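Local coordinates for protein Exo-beta-1,3-glucanase (Streptomyces sp. SirexAA-E, PDB 4PEY) that hydrolyses laminarin and laminarioligosaccharides, beta-1,3-linked glucans, from their non-reducing ends, yielding glucose and laminaribiose, at residues Arg374-Lys382 with His406-Ala417; Ala458-Gln466 with Val502-His510. The protein carries 1 engineered substitution. One frame throughout, in Å; residues are numbered along the deposited sequence. Where two conformers were deposited one is given.

Contact 1: Arg374-Lys382 with His406-Ala417; sequences RIGGAGPGK and HGEGVGWETNRA. With BGC (beta-D-glucopyranose), chain B.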
loop_
_atom_site.group_PDB
_atom_site.type_symbol
_atom_site.label_atom_id
_atom_site.label_comp_id
_atom_site.label_asym_id
_atom_site.label_seq_id
_atom_site.Cartn_x
_atom_site.Cartn_y
_atom_site.Cartn_z
ATOM N N ARG A 374 -10.058 -4.161 -1.104
ATOM C CA ARG A 374 -11.004 -3.632 -2.079
ATOM C C ARG A 374 -12.420 -4.014 -1.684
ATOM O O ARG A 374 -12.672 -5.180 -1.335
ATOM C CB ARG A 374 -10.702 -4.158 -3.485
ATOM C CG ARG A 374 -11.789 -3.812 -4.496
ATOM C CD ARG A 374 -11.353 -4.145 -5.916
ATOM N NE ARG A 374 -11.302 -5.585 -6.158
ATOM C CZ ARG A 374 -10.593 -6.148 -7.136
ATOM N NH1 ARG A 374 -9.869 -5.385 -7.952
ATOM N NH2 ARG A 374 -10.611 -7.466 -7.308
ATOM N N ILE A 375 -13.332 -3.039 -1.721
ATOM C CA ILE A 375 -14.747 -3.311 -1.486
ATOM C C ILE A 375 -15.556 -2.875 -2.712
ATOM O O ILE A 375 -15.767 -1.680 -2.941
ATOM C CB ILE A 375 -15.288 -2.608 -0.213
ATOM C CG1 ILE A 375 -14.383 -2.893 0.996
ATOM C CG2 ILE A 375 -16.740 -3.037 0.051
ATOM C CD1 ILE A 375 -13.318 -1.827 1.239
ATOM N N GLY A 376 -15.985 -3.851 -3.513
ATOM C CA GLY A 376 -16.672 -3.565 -4.764
ATOM C C GLY A 376 -15.741 -3.344 -5.947
ATOM O O GLY A 376 -14.515 -3.367 -5.804
ATOM N N GLY A 377 -16.317 -3.128 -7.126
ATOM C CA GLY A 377 -15.530 -2.819 -8.311
ATOM C C GLY A 377 -15.429 -3.969 -9.294
ATOM O O GLY A 377 -15.521 -3.770 -10.509
ATOM N N ALA A 378 -15.214 -5.173 -8.769
ATOM C CA ALA A 378 -15.212 -6.379 -9.586
ATOM C C ALA A 378 -16.480 -7.173 -9.302
ATOM O O ALA A 378 -16.479 -8.409 -9.335
ATOM C CB ALA A 378 -13.971 -7.220 -9.301
ATOM N N GLY A 379 -17.557 -6.444 -9.023
ATOM C CA GLY A 379 -18.802 -7.025 -8.548
ATOM C C GLY A 379 -19.109 -6.455 -7.175
ATOM O O GLY A 379 -18.232 -5.881 -6.532
ATOM N N PRO A 380 -20.355 -6.597 -6.712
ATOM C CA PRO A 380 -20.697 -6.014 -5.410
ATOM C C PRO A 380 -19.862 -6.603 -4.273
ATOM O O PRO A 380 -19.555 -7.797 -4.277
ATOM C CB PRO A 380 -22.180 -6.365 -5.242
ATOM C CG PRO A 380 -22.414 -7.508 -6.156
ATOM C CD PRO A 380 -21.486 -7.320 -7.316
ATOM N N GLY A 381 -19.493 -5.755 -3.321
ATOM C CA GLY A 381 -18.759 -6.166 -2.137
ATOM C C GLY A 381 -19.155 -5.266 -0.987
ATOM O O GLY A 381 -19.489 -4.097 -1.202
ATOM N N LYS A 382 -19.144 -5.813 0.227
ATOM C CA LYS A 382 -19.521 -5.067 1.429
ATOM C C LYS A 382 -18.712 -5.502 2.643
ATOM O O LYS A 382 -18.468 -6.699 2.837
ATOM C CB LYS A 382 -21.010 -5.246 1.748
ATOM C CG LYS A 382 -21.970 -4.587 0.775
ATOM C CD LYS A 382 -23.393 -4.949 1.168
ATOM C CE LYS A 382 -24.406 -4.369 0.224
ATOM N NZ LYS A 382 -25.761 -4.820 0.619
ATOM N N HIS A 406 -15.501 3.170 -8.825
ATOM C CA HIS A 406 -15.856 2.856 -10.206
ATOM C C HIS A 406 -15.763 1.350 -10.400
ATOM O O HIS A 406 -15.224 0.647 -9.544
ATOM C CB HIS A 406 -14.946 3.597 -11.196
ATOM C CG HIS A 406 -13.505 3.200 -11.111
ATOM N ND1 HIS A 406 -12.606 3.826 -10.271
ATOM C CD2 HIS A 406 -12.802 2.246 -11.770
ATOM C CE1 HIS A 406 -11.417 3.265 -10.405
ATOM N NE2 HIS A 406 -11.508 2.301 -11.306
ATOM N N GLY A 407 -16.299 0.858 -11.514
ATOM C CA GLY A 407 -16.348 -0.566 -11.772
ATOM C C GLY A 407 -17.756 -1.115 -11.642
ATOM O O GLY A 407 -18.741 -0.369 -11.694
ATOM N N GLU A 408 -17.845 -2.429 -11.467
ATOM C CA GLU A 408 -19.122 -3.118 -11.312
ATOM C C GLU A 408 -19.455 -3.326 -9.845
ATOM O O GLU A 408 -18.567 -3.594 -9.032
ATOM C CB GLU A 408 -19.092 -4.470 -12.030
ATOM C CG GLU A 408 -18.980 -4.374 -13.541
ATOM C CD GLU A 408 -20.315 -4.100 -14.208
ATOM O OE1 GLU A 408 -21.358 -4.215 -13.525
ATOM O OE2 GLU A 408 -20.325 -3.773 -15.415
ATOM N N GLY A 409 -20.734 -3.205 -9.505
ATOM C CA GLY A 409 -21.175 -3.449 -8.143
ATOM C C GLY A 409 -20.853 -2.296 -7.213
ATOM O O GLY A 409 -20.534 -2.506 -6.046
ATOM N N VAL A 410 -20.949 -1.077 -7.738
ATOM C CA VAL A 410 -20.643 0.135 -6.983
ATOM C C VAL A 410 -21.901 0.978 -6.775
ATOM O O VAL A 410 -22.702 1.158 -7.694
ATOM C CB VAL A 410 -19.561 0.983 -7.710
ATOM C CG1 VAL A 410 -19.323 2.315 -7.004
ATOM C CG2 VAL A 410 -18.254 0.193 -7.824
ATOM N N GLY A 411 -22.080 1.482 -5.559
ATOM C CA GLY A 411 -23.206 2.339 -5.243
ATOM C C GLY A 411 -23.242 2.638 -3.760
ATOM O O GLY A 411 -22.720 1.862 -2.961
ATOM N N TRP A 412 -23.880 3.748 -3.392
ATOM C CA TRP A 412 -23.921 4.201 -2.006
ATOM C C TRP A 412 -24.377 3.084 -1.059
ATOM O O TRP A 412 -23.886 2.961 0.063
ATOM C CB TRP A 412 -24.837 5.423 -1.884
ATOM C CG TRP A 412 -24.849 6.043 -0.515
ATOM C CD1 TRP A 412 -25.913 6.122 0.337
ATOM C CD2 TRP A 412 -23.750 6.667 0.161
ATOM N NE1 TRP A 412 -25.550 6.755 1.494
ATOM C CE2 TRP A 412 -24.225 7.094 1.421
ATOM C CE3 TRP A 412 -22.412 6.907 -0.176
ATOM C CZ2 TRP A 412 -23.411 7.750 2.348
ATOM C CZ3 TRP A 412 -21.601 7.562 0.749
ATOM C CH2 TRP A 412 -22.105 7.978 1.994
ATOM N N GLU A 413 -25.307 2.260 -1.522
ATOM C CA GLU A 413 -25.678 1.096 -0.735
ATOM C C GLU A 413 -25.110 -0.196 -1.329
ATOM O O GLU A 413 -24.732 -1.089 -0.582
ATOM C CB GLU A 413 -27.200 1.013 -0.577
ATOM C CG GLU A 413 -27.750 1.989 0.477
ATOM C CD GLU A 413 -26.969 1.951 1.800
ATOM O OE1 GLU A 413 -27.099 0.961 2.560
ATOM O OE2 GLU A 413 -26.217 2.917 2.080
ATOM N N THR A 414 -24.987 -0.277 -2.651
ATOM C CA THR A 414 -24.519 -1.502 -3.312
ATOM C C THR A 414 -23.145 -1.982 -2.827
ATOM O O THR A 414 -22.966 -3.183 -2.578
ATOM C CB THR A 414 -24.492 -1.315 -4.840
ATOM O OG1 THR A 414 -25.810 -0.963 -5.283
ATOM C CG2 THR A 414 -24.051 -2.597 -5.549
ATOM N N ASN A 415 -22.186 -1.073 -2.670
ATOM C CA ASN A 415 -20.929 -1.469 -2.037
ATOM C C ASN A 415 -20.628 -0.625 -0.797
ATOM O O ASN A 415 -19.500 -0.177 -0.578
ATOM C CB ASN A 415 -19.741 -1.450 -3.035
ATOM C CG ASN A 415 -19.276 -0.048 -3.433
ATOM O OD1 ASN A 415 -20.070 0.878 -3.565
ATOM N ND2 ASN A 415 -17.964 0.089 -3.670
ATOM N N ARG A 416 -21.644 -0.449 0.039
ATOM C CA ARG A 416 -21.482 0.246 1.305
ATOM C C ARG A 416 -20.332 -0.336 2.124
ATOM O O ARG A 416 -20.224 -1.563 2.268
ATOM C CB ARG A 416 -22.774 0.175 2.114
ATOM C CG ARG A 416 -22.650 0.780 3.493
ATOM C CD ARG A 416 -23.949 0.679 4.259
ATOM N NE ARG A 416 -23.805 1.220 5.600
ATOM C CZ ARG A 416 -24.772 1.219 6.509
ATOM N NH1 ARG A 416 -24.554 1.735 7.714
ATOM N NH2 ARG A 416 -25.957 0.700 6.211
ATOM N N ALA A 417 -19.486 0.540 2.649
ATOM C CA ALA A 417 -18.407 0.152 3.550
ATOM C C ALA A 417 -18.170 1.341 4.477
ATOM O O ALA A 417 -17.591 2.346 4.062
ATOM C CB ALA A 417 -17.135 -0.230 2.774
HETATM C C2 BGC B . -8.849 8.249 -6.591
HETATM C C3 BGC B . -9.002 6.745 -6.792
HETATM C C4 BGC B . -9.994 6.476 -7.912
HETATM C C5 BGC B . -9.542 7.187 -9.177
HETATM C C6 BGC B . -10.495 6.908 -10.329
HETATM C C1 BGC B . -8.630 8.988 -7.914
HETATM O O2 BGC B . -7.769 8.494 -5.701
HETATM O O3 BGC B . -9.476 6.150 -5.603
HETATM O O4 BGC B . -10.123 5.092 -8.140
HETATM O O5 BGC B . -9.539 8.572 -8.918
HETATM O O6 BGC B . -11.717 7.571 -10.095
HETATM O O HOH W 1 -25.869 -1.727 2.253
#
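Backbone hydrogen bonds join G377 and G379 to E408 where two glycine-rich loops meet. The N-H of E408 reaches G377 O at 2.8 Å, and E408 O in turn accepts from G379 N at 3.0 Å, with a weak third bond from G377 N. G377 and E408 thus form a single antiparallel hydrogen-bonded bridge. G376, G377 and G379 all have positive phi, and G409 packs its CA 3.6 Å from P380 N, with main chain lying directly on main chain. The side-chain hydrogen bond across the interface comes from N415, whose ND2 donates to I375 O (2.9 Å, 158°) with that oxygen near the amide plane; the same nitrogen also bonds to A404 O. Its OD1 takes the N-H of G411 almost straight, at 176°, so the amide is held at both ends. In the parallel beta-helix architecture of family 55, these loops follow strands 367-375 and 399-403, which pair in parallel on adjacent coils of the beta-helix. Apolar contact is slight: I375 CG2, anti to the backbone N, lies 3.9 Å from A417 CB. K382, extended beyond CG, lays CE 3.4 Å from T414 O, and a water bonded to E413 links weakly to NZ. Toward the substrate, H406 offers its ring edge to the glucose of chain B, CE1 being 3.2 Å from O4, while its NE2 is hydrogen-bonded to Q49.

Contact 2: Ala458-Gln466 with Val502-His510; sequences AKAYDAPDQ and VNPDIRQQH. Engineered in segment 458-466: A458 (natural residue Glu). With BGC (beta-D-glucopyranose), chain C; BGC (beta-D-glucopyranose), chain B.
The carboxamide of Q466 lies against the backbone of R507. OE1 accepts the N-H of R507 on a lone pair (2.8 Å, 172°), and NE2 gives a hydrogen to R507 O (2.8 Å) close to the amide plane. With CG anti to the backbone N (chi1 -165°), a bend at chi2 carries the amide to R507; a water shared with D505 O adds a second donor to OE1. From the opposite segment, N503 points its ND2, in its own amide plane, at P464 O (3.0 Å), while OD1 accepts from D505 N, an Asx turn opening a type I beta turn. Residues 459-466 and the turn 503-506 follow strands 450-458 and 489-498, which pair in parallel in the beta-helix; 507-508 is itself a short strand. I506 sends CD1 to A463 CB at 3.9 Å; farther along, V502 CG2 rests on D462 CA. K459 and Q508 cross at about a right angle, CE 3.7 Å from OE1; the lysine ammonium pairs with D442, and Q508 NE2 bonds to Y477 O. Substrate-binding Y461 leads away to the sugars, its OH 3.0 Å from O4 of the chain C glucose. A458 is engineered from the glutamate inferred to be the proton donor.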
loop_
_atom_site.group_PDB
_atom_site.type_symbol
_atom_site.label_atom_id
_atom_site.label_comp_id
_atom_site.label_asym_id
_atom_site.label_seq_id
_atom_site.Cartn_x
_atom_site.Cartn_y
_atom_site.Cartn_z
ATOM N N ALA A 458 -9.331 10.091 -0.254
ATOM C CA ALA A 458 -10.388 10.799 -0.966
ATOM C C ALA A 458 -11.690 10.340 -0.351
ATOM O O ALA A 458 -11.844 9.157 -0.037
ATOM C CB ALA A 458 -10.356 10.524 -2.466
ATOM N N LYS A 459 -12.619 11.269 -0.154
ATOM C CA LYS A 459 -13.907 10.940 0.444
ATOM C C LYS A 459 -14.804 10.236 -0.575
ATOM O O LYS A 459 -14.519 10.248 -1.774
ATOM C CB LYS A 459 -14.578 12.206 0.990
ATOM C CG LYS A 459 -13.862 12.816 2.213
ATOM C CD LYS A 459 -13.804 11.871 3.419
ATOM C CE LYS A 459 -15.185 11.451 3.904
ATOM N NZ LYS A 459 -15.133 10.446 5.010
ATOM N N ALA A 460 -15.862 9.595 -0.089
ATOM C CA ALA A 460 -16.857 8.968 -0.964
ATOM C C ALA A 460 -17.391 9.972 -1.983
ATOM O O ALA A 460 -17.757 11.085 -1.615
ATOM C CB ALA A 460 -18.011 8.401 -0.138
ATOM N N TYR A 461 -17.448 9.576 -3.254
ATOM C CA TYR A 461 -17.955 10.465 -4.306
ATOM C C TYR A 461 -19.478 10.442 -4.388
ATOM O O TYR A 461 -20.097 11.368 -4.938
ATOM C CB TYR A 461 -17.410 10.082 -5.685
ATOM C CG TYR A 461 -15.911 10.080 -5.840
ATOM C CD1 TYR A 461 -15.082 10.708 -4.915
ATOM C CD2 TYR A 461 -15.322 9.452 -6.931
ATOM C CE1 TYR A 461 -13.698 10.703 -5.075
ATOM C CE2 TYR A 461 -13.951 9.442 -7.101
ATOM C CZ TYR A 461 -13.145 10.067 -6.172
ATOM O OH TYR A 461 -11.783 10.054 -6.343
ATOM N N ASP A 462 -20.076 9.370 -3.874
ATOM C CA ASP A 462 -21.453 9.048 -4.227
ATOM C C ASP A 462 -22.464 9.267 -3.099
ATOM O O ASP A 462 -23.592 8.772 -3.162
ATOM C CB ASP A 462 -21.536 7.603 -4.761
ATOM C CG ASP A 462 -20.870 6.569 -3.854
ATOM O OD1 ASP A 462 -20.238 6.928 -2.839
ATOM O OD2 ASP A 462 -20.968 5.369 -4.190
ATOM N N ALA A 463 -22.075 10.043 -2.095
ATOM C CA ALA A 463 -23.025 10.482 -1.079
ATOM C C ALA A 463 -24.171 11.208 -1.779
ATOM O O ALA A 463 -23.936 12.148 -2.534
ATOM C CB ALA A 463 -22.349 11.387 -0.063
ATOM N N PRO A 464 -25.416 10.765 -1.548
ATOM C CA PRO A 464 -26.518 11.336 -2.334
ATOM C C PRO A 464 -26.923 12.744 -1.900
ATOM O O PRO A 464 -27.431 13.521 -2.719
ATOM C CB PRO A 464 -27.666 10.342 -2.105
ATOM C CG PRO A 464 -27.342 9.650 -0.833
ATOM C CD PRO A 464 -25.832 9.580 -0.774
ATOM N N ASP A 465 -26.713 13.059 -0.626
ATOM C CA ASP A 465 -27.091 14.359 -0.096
ATOM C C ASP A 465 -26.394 14.589 1.238
ATOM O O ASP A 465 -25.701 13.701 1.751
ATOM C CB ASP A 465 -28.620 14.487 0.043
ATOM C CG ASP A 465 -29.251 13.347 0.840
ATOM O OD1 ASP A 465 -30.380 12.939 0.483
ATOM O OD2 ASP A 465 -28.650 12.866 1.822
ATOM N N GLN A 466 -26.559 15.791 1.781
ATOM C CA GLN A 466 -25.916 16.162 3.032
ATOM C C GLN A 466 -26.336 15.252 4.190
ATOM O O GLN A 466 -25.502 14.836 4.998
ATOM C CB GLN A 466 -26.230 17.618 3.368
ATOM C CG GLN A 466 -25.323 18.196 4.435
ATOM C CD GLN A 466 -23.891 18.315 3.945
ATOM O OE1 GLN A 466 -23.636 18.952 2.919
ATOM N NE2 GLN A 466 -22.948 17.677 4.658
ATOM N N VAL A 502 -21.912 13.156 -7.391
ATOM C CA VAL A 502 -23.349 12.890 -7.389
ATOM C C VAL A 502 -24.114 14.117 -6.873
ATOM O O VAL A 502 -25.152 14.488 -7.428
ATOM C CB VAL A 502 -23.696 11.641 -6.540
ATOM C CG1 VAL A 502 -25.214 11.517 -6.340
ATOM C CG2 VAL A 502 -23.143 10.380 -7.207
ATOM N N ASN A 503 -23.593 14.759 -5.828
ATOM C CA ASN A 503 -24.217 15.967 -5.292
ATOM C C ASN A 503 -23.163 16.998 -4.887
ATOM O O ASN A 503 -22.701 17.019 -3.738
ATOM C CB ASN A 503 -25.117 15.631 -4.100
ATOM C CG ASN A 503 -26.011 16.795 -3.692
ATOM O OD1 ASN A 503 -25.690 17.962 -3.932
ATOM N ND2 ASN A 503 -27.138 16.478 -3.066
ATOM N N PRO A 504 -22.778 17.861 -5.834
ATOM C CA PRO A 504 -21.672 18.789 -5.569
ATOM C C PRO A 504 -22.035 19.950 -4.649
ATOM O O PRO A 504 -21.173 20.793 -4.389
ATOM C CB PRO A 504 -21.290 19.294 -6.969
ATOM C CG PRO A 504 -22.517 19.097 -7.789
ATOM C CD PRO A 504 -23.175 17.859 -7.252
ATOM N N ASP A 505 -23.267 19.992 -4.147
ATOM C CA ASP A 505 -23.627 20.999 -3.148
ATOM C C ASP A 505 -23.223 20.591 -1.732
ATOM O O ASP A 505 -23.325 21.385 -0.792
ATOM C CB ASP A 505 -25.123 21.289 -3.184
ATOM C CG ASP A 505 -25.553 21.921 -4.481
ATOM O OD1 ASP A 505 -24.720 22.617 -5.101
ATOM O OD2 ASP A 505 -26.719 21.725 -4.877
ATOM N N ILE A 506 -22.756 19.357 -1.584
ATOM C CA ILE A 506 -22.372 18.829 -0.280
ATOM C C ILE A 506 -21.183 19.577 0.330
ATOM O O ILE A 506 -20.309 20.097 -0.381
ATOM C CB ILE A 506 -22.084 17.306 -0.396
ATOM C CG1 ILE A 506 -23.421 16.560 -0.490
ATOM C CG2 ILE A 506 -21.264 16.756 0.789
ATOM C CD1 ILE A 506 -23.303 15.085 -0.790
ATOM N N ARG A 507 -21.198 19.667 1.655
ATOM C CA ARG A 507 -20.094 20.201 2.441
ATOM C C ARG A 507 -19.520 19.126 3.363
ATOM O O ARG A 507 -20.265 18.379 4.008
ATOM C CB ARG A 507 -20.556 21.398 3.274
ATOM C CG ARG A 507 -20.901 22.609 2.427
ATOM C CD ARG A 507 -19.678 23.096 1.660
ATOM N NE ARG A 507 -19.957 24.279 0.846
ATOM C CZ ARG A 507 -20.198 24.267 -0.464
ATOM N NH1 ARG A 507 -20.190 23.125 -1.150
ATOM N NH2 ARG A 507 -20.427 25.412 -1.098
ATOM N N GLN A 508 -18.194 19.068 3.415
ATOM C CA GLN A 508 -17.461 18.177 4.309
ATOM C C GLN A 508 -16.845 19.071 5.375
ATOM O O GLN A 508 -16.059 19.947 5.039
ATOM C CB GLN A 508 -16.384 17.407 3.535
ATOM C CG GLN A 508 -15.436 16.561 4.388
ATOM C CD GLN A 508 -16.038 15.231 4.822
ATOM O OE1 GLN A 508 -16.943 14.691 4.172
ATOM N NE2 GLN A 508 -15.533 14.692 5.926
ATOM N N GLN A 509 -17.211 18.906 6.645
ATOM C CA GLN A 509 -16.758 19.882 7.638
ATOM C C GLN A 509 -15.232 19.937 7.736
ATOM O O GLN A 509 -14.645 21.020 7.822
ATOM C CB GLN A 509 -17.361 19.582 9.009
ATOM C CG GLN A 509 -17.238 20.719 9.995
ATOM C CD GLN A 509 -18.334 20.686 11.057
ATOM O OE1 GLN A 509 -19.493 20.370 10.775
ATOM N NE2 GLN A 509 -17.971 21.015 12.277
ATOM N N HIS A 510 -14.587 18.775 7.701
ATOM C CA HIS A 510 -13.133 18.722 7.810
ATOM C C HIS A 510 -12.576 17.409 7.275
ATOM O O HIS A 510 -13.303 16.420 7.123
ATOM C CB HIS A 510 -12.699 18.908 9.269
ATOM C CG HIS A 510 -13.484 18.083 10.245
ATOM N ND1 HIS A 510 -14.085 18.624 11.361
ATOM C CD2 HIS A 510 -13.782 16.760 10.261
ATOM C CE1 HIS A 510 -14.705 17.668 12.034
ATOM N NE2 HIS A 510 -14.542 16.529 11.384
HETATM C C2 BGC C . -8.071 12.302 -8.753
HETATM C C3 BGC C . -9.050 11.145 -8.899
HETATM C C4 BGC C . -10.469 11.682 -9.007
HETATM C C5 BGC C . -10.540 12.698 -10.135
HETATM C C6 BGC C . -11.954 13.252 -10.259
HETATM C C1 BGC C . -8.290 13.369 -9.819
HETATM O O2 BGC C . -6.759 11.799 -8.890
HETATM O O3 BGC C . -8.874 10.360 -7.700
HETATM O O4 BGC C . -11.357 10.602 -9.222
HETATM O O5 BGC C . -9.650 13.763 -9.851
HETATM O O6 BGC C . -12.010 14.145 -11.352
HETATM C C2 BGC B . -8.849 8.249 -6.591
HETATM C C3 BGC B . -9.002 6.745 -6.792
HETATM C C4 BGC B . -9.994 6.476 -7.912
HETATM C C5 BGC B . -9.542 7.187 -9.177
HETATM C C6 BGC B . -10.495 6.908 -10.329
HETATM C C1 BGC B . -8.630 8.988 -7.914
HETATM O O2 BGC B . -7.769 8.494 -5.701
HETATM O O3 BGC B . -9.476 6.150 -5.603
HETATM O O4 BGC B . -10.123 5.092 -8.140
HETATM O O5 BGC B . -9.539 8.572 -8.918
HETATM O O6 BGC B . -11.717 7.571 -10.095
HETATM O O HOH W 2 -21.861 13.289 -3.902
HETATM O O HOH W 3 -24.739 21.095 1.659
#

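Both contacts join loops that follow parallel neighbouring strands of the same beta-helical domain, and their centres lie about 17 Å apart on one side of the chain's centre. Each is partly buried, and each sends one ring toward the glucose of chain B. Their chemistry differs: contact 1 rests largely on glycine backbone meeting backbone, whereas contact 2 depends on two side-chain amides reading the opposite main chain, with isoleucine and valine methyls alongside. The two meet directly through W412 of contact 1, which packs on A463 and P464 of contact 2. R403, a substrate-binding residue, ties them further, bonding N415 O and pairing with D462.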